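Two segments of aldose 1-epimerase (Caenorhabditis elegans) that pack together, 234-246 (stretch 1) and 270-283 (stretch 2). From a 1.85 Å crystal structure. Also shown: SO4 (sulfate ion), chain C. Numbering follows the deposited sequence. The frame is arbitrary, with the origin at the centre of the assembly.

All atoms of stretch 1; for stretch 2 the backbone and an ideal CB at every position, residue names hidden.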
# COMPACT_ATOMS: atom_id res chain seq x y z
N LEU A 234 3.06 -3.25 -22.43
CA LEU A 234 2.96 -3.44 -20.98
C LEU A 234 2.35 -2.21 -20.30
O LEU A 234 2.61 -1.08 -20.69
CB LEU A 234 4.33 -3.72 -20.37
CG LEU A 234 4.97 -5.08 -20.61
CD1 LEU A 234 6.29 -5.16 -19.84
CD2 LEU A 234 4.04 -6.19 -20.15
N LEU A 235 1.54 -2.46 -19.28
CA LEU A 235 0.90 -1.37 -18.55
C LEU A 235 1.94 -0.81 -17.58
O LEU A 235 2.40 -1.51 -16.68
CB LEU A 235 -0.31 -1.88 -17.78
CG LEU A 235 -1.45 -2.44 -18.64
CD1 LEU A 235 -2.56 -2.98 -17.76
CD2 LEU A 235 -1.97 -1.35 -19.55
N ASP A 236 2.32 0.45 -17.78
CA ASP A 236 3.31 1.08 -16.91
C ASP A 236 2.68 1.95 -15.83
O ASP A 236 3.24 2.97 -15.45
CB ASP A 236 4.30 1.91 -17.74
CG ASP A 236 3.61 2.94 -18.61
OD1 ASP A 236 2.76 3.69 -18.10
OD2 ASP A 236 3.94 3.00 -19.82
N LEU A 237 1.52 1.53 -15.35
CA LEU A 237 0.83 2.28 -14.31
C LEU A 237 1.71 2.23 -13.06
O LEU A 237 2.24 1.18 -12.72
CB LEU A 237 -0.53 1.66 -14.02
CG LEU A 237 -1.40 2.37 -12.99
CD1 LEU A 237 -1.69 3.79 -13.44
CD2 LEU A 237 -2.69 1.59 -12.81
N ASP A 238 1.87 3.38 -12.40
CA ASP A 238 2.69 3.47 -11.20
C ASP A 238 2.70 4.93 -10.80
O ASP A 238 3.75 5.56 -10.72
CB ASP A 238 4.11 2.97 -11.49
CG ASP A 238 5.03 3.07 -10.28
OD1 ASP A 238 4.53 3.05 -9.13
OD2 ASP A 238 6.27 3.15 -10.48
N ASN A 239 1.51 5.46 -10.54
CA ASN A 239 1.33 6.85 -10.16
C ASN A 239 0.35 7.05 -9.02
O ASN A 239 -0.37 6.13 -8.62
CB ASN A 239 0.81 7.67 -11.34
CG ASN A 239 1.65 7.52 -12.58
OD1 ASN A 239 2.28 8.47 -13.03
ND2 ASN A 239 1.67 6.31 -13.14
N ASP A 240 0.33 8.28 -8.53
CA ASP A 240 -0.53 8.71 -7.44
C ASP A 240 -1.83 9.25 -8.06
O ASP A 240 -1.78 10.15 -8.89
CB ASP A 240 0.11 9.87 -6.68
CG ASP A 240 1.16 9.43 -5.69
OD1 ASP A 240 1.78 8.36 -5.85
OD2 ASP A 240 1.37 10.20 -4.73
N LEU A 241 -2.97 8.71 -7.66
CA LEU A 241 -4.25 9.17 -8.18
C LEU A 241 -4.91 9.93 -7.04
O LEU A 241 -5.26 9.34 -6.01
CB LEU A 241 -5.11 7.99 -8.65
CG LEU A 241 -4.92 7.54 -10.11
CD1 LEU A 241 -5.53 8.58 -11.04
CD2 LEU A 241 -3.45 7.34 -10.43
N VAL A 242 -5.07 11.24 -7.20
CA VAL A 242 -5.68 12.08 -6.18
C VAL A 242 -7.18 11.86 -6.06
O VAL A 242 -7.93 12.09 -7.01
CB VAL A 242 -5.40 13.58 -6.44
CG1 VAL A 242 -5.93 14.42 -5.28
CG2 VAL A 242 -3.91 13.80 -6.62
N ILE A 243 -7.60 11.43 -4.88
CA ILE A 243 -9.00 11.17 -4.59
C ILE A 243 -9.86 12.43 -4.55
O ILE A 243 -9.55 13.39 -3.84
CB ILE A 243 -9.16 10.46 -3.24
CG1 ILE A 243 -8.44 9.11 -3.26
CG2 ILE A 243 -10.65 10.28 -2.92
CD1 ILE A 243 -8.47 8.37 -1.93
N THR A 244 -10.94 12.42 -5.32
CA THR A 244 -11.84 13.56 -5.35
C THR A 244 -12.72 13.45 -4.11
O THR A 244 -13.59 12.58 -4.03
CB THR A 244 -12.77 13.53 -6.59
OG1 THR A 244 -11.98 13.46 -7.78
CG2 THR A 244 -13.63 14.79 -6.63
N LYS A 245 -12.48 14.30 -3.13
CA LYS A 245 -13.28 14.25 -1.91
C LYS A 245 -14.17 15.48 -1.79
O LYS A 245 -13.73 16.61 -2.03
CB LYS A 245 -12.37 14.12 -0.68
CG LYS A 245 -11.63 12.79 -0.61
CD LYS A 245 -10.90 12.59 0.72
CE LYS A 245 -10.19 11.24 0.75
NZ LYS A 245 -9.53 10.97 2.06
N LYS A 246 -15.42 15.25 -1.43
CA LYS A 246 -16.38 16.33 -1.27
C LYS A 246 -16.12 17.10 0.02
O LYS A 246 -15.07 16.93 0.65
CB LYS A 246 -17.81 15.78 -1.26
CG LYS A 246 -18.37 15.46 -2.64
CD LYS A 246 -17.51 14.46 -3.39
CE LYS A 246 -17.97 14.31 -4.83
NZ LYS A 246 -17.08 13.42 -5.63
N UNK A 270 -12.19 2.63 0.68
CA UNK A 270 -12.51 3.95 1.21
C UNK A 270 -11.32 4.17 2.15
O UNK A 270 -10.89 3.25 2.85
CB UNK A 270 -13.87 4.03 1.90
N UNK A 271 -10.75 5.36 2.13
CA UNK A 271 -9.61 5.64 2.98
C UNK A 271 -9.55 7.09 3.40
O UNK A 271 -10.14 7.97 2.76
CB UNK A 271 -8.31 5.25 2.26
N UNK A 272 -8.84 7.34 4.49
CA UNK A 272 -8.68 8.68 5.02
C UNK A 272 -7.56 9.36 4.25
O UNK A 272 -7.47 10.59 4.23
CB UNK A 272 -8.39 8.66 6.52
N UNK A 273 -6.71 8.56 3.62
CA UNK A 273 -5.60 9.10 2.84
C UNK A 273 -6.14 9.88 1.65
O UNK A 273 -7.20 9.57 1.12
CB UNK A 273 -4.67 7.98 2.37
N UNK A 274 -5.40 10.92 1.21
CA UNK A 274 -5.79 11.77 0.09
C UNK A 274 -5.52 11.18 -1.30
O UNK A 274 -6.11 11.63 -2.28
CB UNK A 274 -5.06 13.11 0.21
N UNK A 275 -4.63 10.20 -1.39
CA UNK A 275 -4.34 9.61 -2.69
C UNK A 275 -4.19 8.10 -2.60
O UNK A 275 -4.09 7.53 -1.52
CB UNK A 275 -3.07 10.23 -3.28
N UNK A 276 -4.19 7.47 -3.76
CA UNK A 276 -4.04 6.03 -3.84
C UNK A 276 -3.05 5.78 -4.95
O UNK A 276 -3.32 6.09 -6.12
CB UNK A 276 -5.37 5.32 -4.09
N UNK A 277 -1.89 5.23 -4.60
CA UNK A 277 -0.87 4.95 -5.59
C UNK A 277 -1.16 3.60 -6.24
O UNK A 277 -1.26 2.58 -5.55
CB UNK A 277 0.52 4.97 -4.96
N UNK A 278 -1.29 3.61 -7.56
CA UNK A 278 -1.56 2.40 -8.32
C UNK A 278 -0.32 1.99 -9.09
O UNK A 278 0.23 2.78 -9.85
CB UNK A 278 -2.74 2.60 -9.27
N UNK A 279 0.12 0.75 -8.89
CA UNK A 279 1.29 0.23 -9.58
C UNK A 279 0.89 -1.06 -10.29
O UNK A 279 0.59 -2.07 -9.66
CB UNK A 279 2.45 -0.01 -8.61
N UNK A 280 0.91 -1.01 -11.62
CA UNK A 280 0.55 -2.15 -12.46
C UNK A 280 1.50 -3.34 -12.44
O UNK A 280 1.41 -4.22 -13.31
CB UNK A 280 0.42 -1.67 -13.91
N UNK A 281 2.43 -3.37 -11.49
CA UNK A 281 3.37 -4.47 -11.39
C UNK A 281 4.21 -4.74 -12.65
O UNK A 281 4.54 -5.88 -12.96
CB UNK A 281 2.60 -5.74 -11.03
N UNK A 282 4.58 -3.67 -13.35
CA UNK A 282 5.37 -3.79 -14.57
C UNK A 282 6.75 -4.44 -14.43
O UNK A 282 7.18 -5.18 -15.31
CB UNK A 282 5.55 -2.39 -15.17
N UNK A 283 7.44 -4.16 -13.32
CA UNK A 283 8.77 -4.72 -13.09
C UNK A 283 8.83 -5.93 -12.17
O UNK A 283 9.88 -6.24 -11.61
CB UNK A 283 9.67 -3.63 -12.51
S SO4 C . 11.85 0.21 -19.42
O1 SO4 C . 10.71 -0.59 -19.92
O2 SO4 C . 12.74 -0.64 -18.61
O3 SO4 C . 12.60 0.77 -20.56
O4 SO4 C . 11.34 1.32 -18.58

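Position 270 has no stretch 1 atom within 5.5 Å of its ideal CB; it is Thr 270. At 271 the CB points sideways, 5.2 Å from Ile 243 CD1, which admits a small or branched apolar group. Thr 271 fits: its CG2 lies 3.7 Å from Ile 243 CD1.

The CB of 272 points away, leaving the choice wide; it is Ser 272. At 273 it points sideways, with no stretch 1 atom within 5.5 Å; it is Tyr 273, whose ring leads away. Lys 245 NZ donates to Thr 271 O (3.1 Å) and Tyr 273 O (2.9 Å), both backbone atoms. At 274 phi is -80° and the CB points away, compatible with proline among others. It is Pro 274, whose O accepts from Ile 243 N at 3.0 Å.

From 275 the chain runs antiparallel to stretch 1. The CB of 275 is 4.3 Å from Val 242 CA and shares that residue's sheet face; with phi/psi of -139/167°, a beta-branched apolar residue suits. It is Val 275, with CG1 4.2 Å from Val 242 CG2. Position 276 shares the face of Leu 241, its CB 4.9 Å from Ile 243 CD1, so a medium or large aliphatic is expected. Ile 276 brings CG1 to 3.7 Å from Ile 243 CD1.

The CB of 277 lies 3.7 Å from Asp 240 OD1, and the carboxylate of Asp 238 is farther off on the same face, within reach of a side chain. A donor is called for: lysine, arginine or histidine. His 277 serves both at its ring edge: ND1 donates to Asp 240 OD1 (2.7 Å) and NE2 to Asp 238 OD1 (2.5 Å, very short). Two donating nitrogens imply a doubly protonated, positively charged ring.

The CB of 278 is 3.7 Å from Leu 237 CD2 and 4.9 Å from Leu 241 CD2, a setting for an aliphatic. Leu 278 places CD1 4.0 Å from Leu 241 CG. At 279 the CB is 3.7 Å from Asp 238 OD1; polar or aromatic groups are plausible. Tyr 279 sets CD1 3.5 Å from Asp 238 CG.

At 280 the CB is already tight, 3.5 Å from Leu 237 CB and 3.4 Å from Leu 235 O, favouring a small residue: Ala 280. Position 281 points away; it is Ser 281. At 282 the CB points toward stretch 1, and the sulfate beyond invites a long cation. Lys 282 packs CD 3.7 Å from Asp 236 CB and donates from NZ to sulfate O1 at 2.8 Å. At 283 no stretch 1 atom lies within 5.5 Å; it is Phe 283, whose ring edge meets the sulfate.

Stretch 2 270-283: TTSYPVIHLYASKF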
# COMPACT_ATOMS: atom_id res chain seq x y z
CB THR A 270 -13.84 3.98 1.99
OG1 THR A 270 -14.15 5.34 2.31
CG2 THR A 270 -13.75 3.19 3.28
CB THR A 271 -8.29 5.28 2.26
OG1 THR A 271 -7.17 5.68 3.07
CG2 THR A 271 -8.20 5.99 0.91
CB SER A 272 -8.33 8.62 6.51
OG SER A 272 -7.20 7.79 6.72
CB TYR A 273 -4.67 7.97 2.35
CG TYR A 273 -3.77 7.38 3.42
CD1 TYR A 273 -4.04 6.13 3.98
CD2 TYR A 273 -2.65 8.07 3.88
CE1 TYR A 273 -3.22 5.59 4.98
CE2 TYR A 273 -1.82 7.54 4.88
CZ TYR A 273 -2.12 6.30 5.42
OH TYR A 273 -1.33 5.76 6.41
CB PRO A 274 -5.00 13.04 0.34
CG PRO A 274 -3.70 12.49 0.85
CD PRO A 274 -4.15 11.41 1.82
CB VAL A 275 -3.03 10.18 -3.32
CG1 VAL A 275 -2.99 11.69 -3.16
CG2 VAL A 275 -1.81 9.54 -2.69
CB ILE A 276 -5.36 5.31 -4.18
CG1 ILE A 276 -6.37 5.48 -3.04
CG2 ILE A 276 -5.07 3.84 -4.44
CD1 ILE A 276 -7.68 4.74 -3.25
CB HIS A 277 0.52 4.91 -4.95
CG HIS A 277 1.62 4.73 -5.94
ND1 HIS A 277 2.10 5.77 -6.71
CD2 HIS A 277 2.32 3.64 -6.32
CE1 HIS A 277 3.04 5.32 -7.52
NE2 HIS A 277 3.19 4.03 -7.30
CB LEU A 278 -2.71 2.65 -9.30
CG LEU A 278 -4.01 3.22 -8.73
CD1 LEU A 278 -4.97 3.57 -9.86
CD2 LEU A 278 -4.63 2.21 -7.78
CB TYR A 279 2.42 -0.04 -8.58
CG TYR A 279 3.60 -0.77 -9.17
CD1 TYR A 279 4.23 -0.31 -10.33
CD2 TYR A 279 4.11 -1.92 -8.56
CE1 TYR A 279 5.32 -0.99 -10.87
CE2 TYR A 279 5.20 -2.60 -9.09
CZ TYR A 279 5.80 -2.13 -10.24
OH TYR A 279 6.88 -2.80 -10.77
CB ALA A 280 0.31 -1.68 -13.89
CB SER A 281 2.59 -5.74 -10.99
OG SER A 281 3.42 -6.88 -10.93
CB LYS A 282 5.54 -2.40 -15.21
CG LYS A 282 6.40 -2.38 -16.47
CD LYS A 282 6.56 -0.96 -16.98
CE LYS A 282 7.39 -0.91 -18.25
NZ LYS A 282 8.77 -1.44 -18.05
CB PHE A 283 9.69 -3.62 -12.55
CG PHE A 283 9.81 -2.43 -13.47
CD1 PHE A 283 10.62 -2.48 -14.60
CD2 PHE A 283 9.08 -1.27 -13.22
CE1 PHE A 283 10.71 -1.39 -15.46
CE2 PHE A 283 9.16 -0.17 -14.08
CZ PHE A 283 9.98 -0.24 -15.21
O HOH W 1 -7.47 13.75 -2.16
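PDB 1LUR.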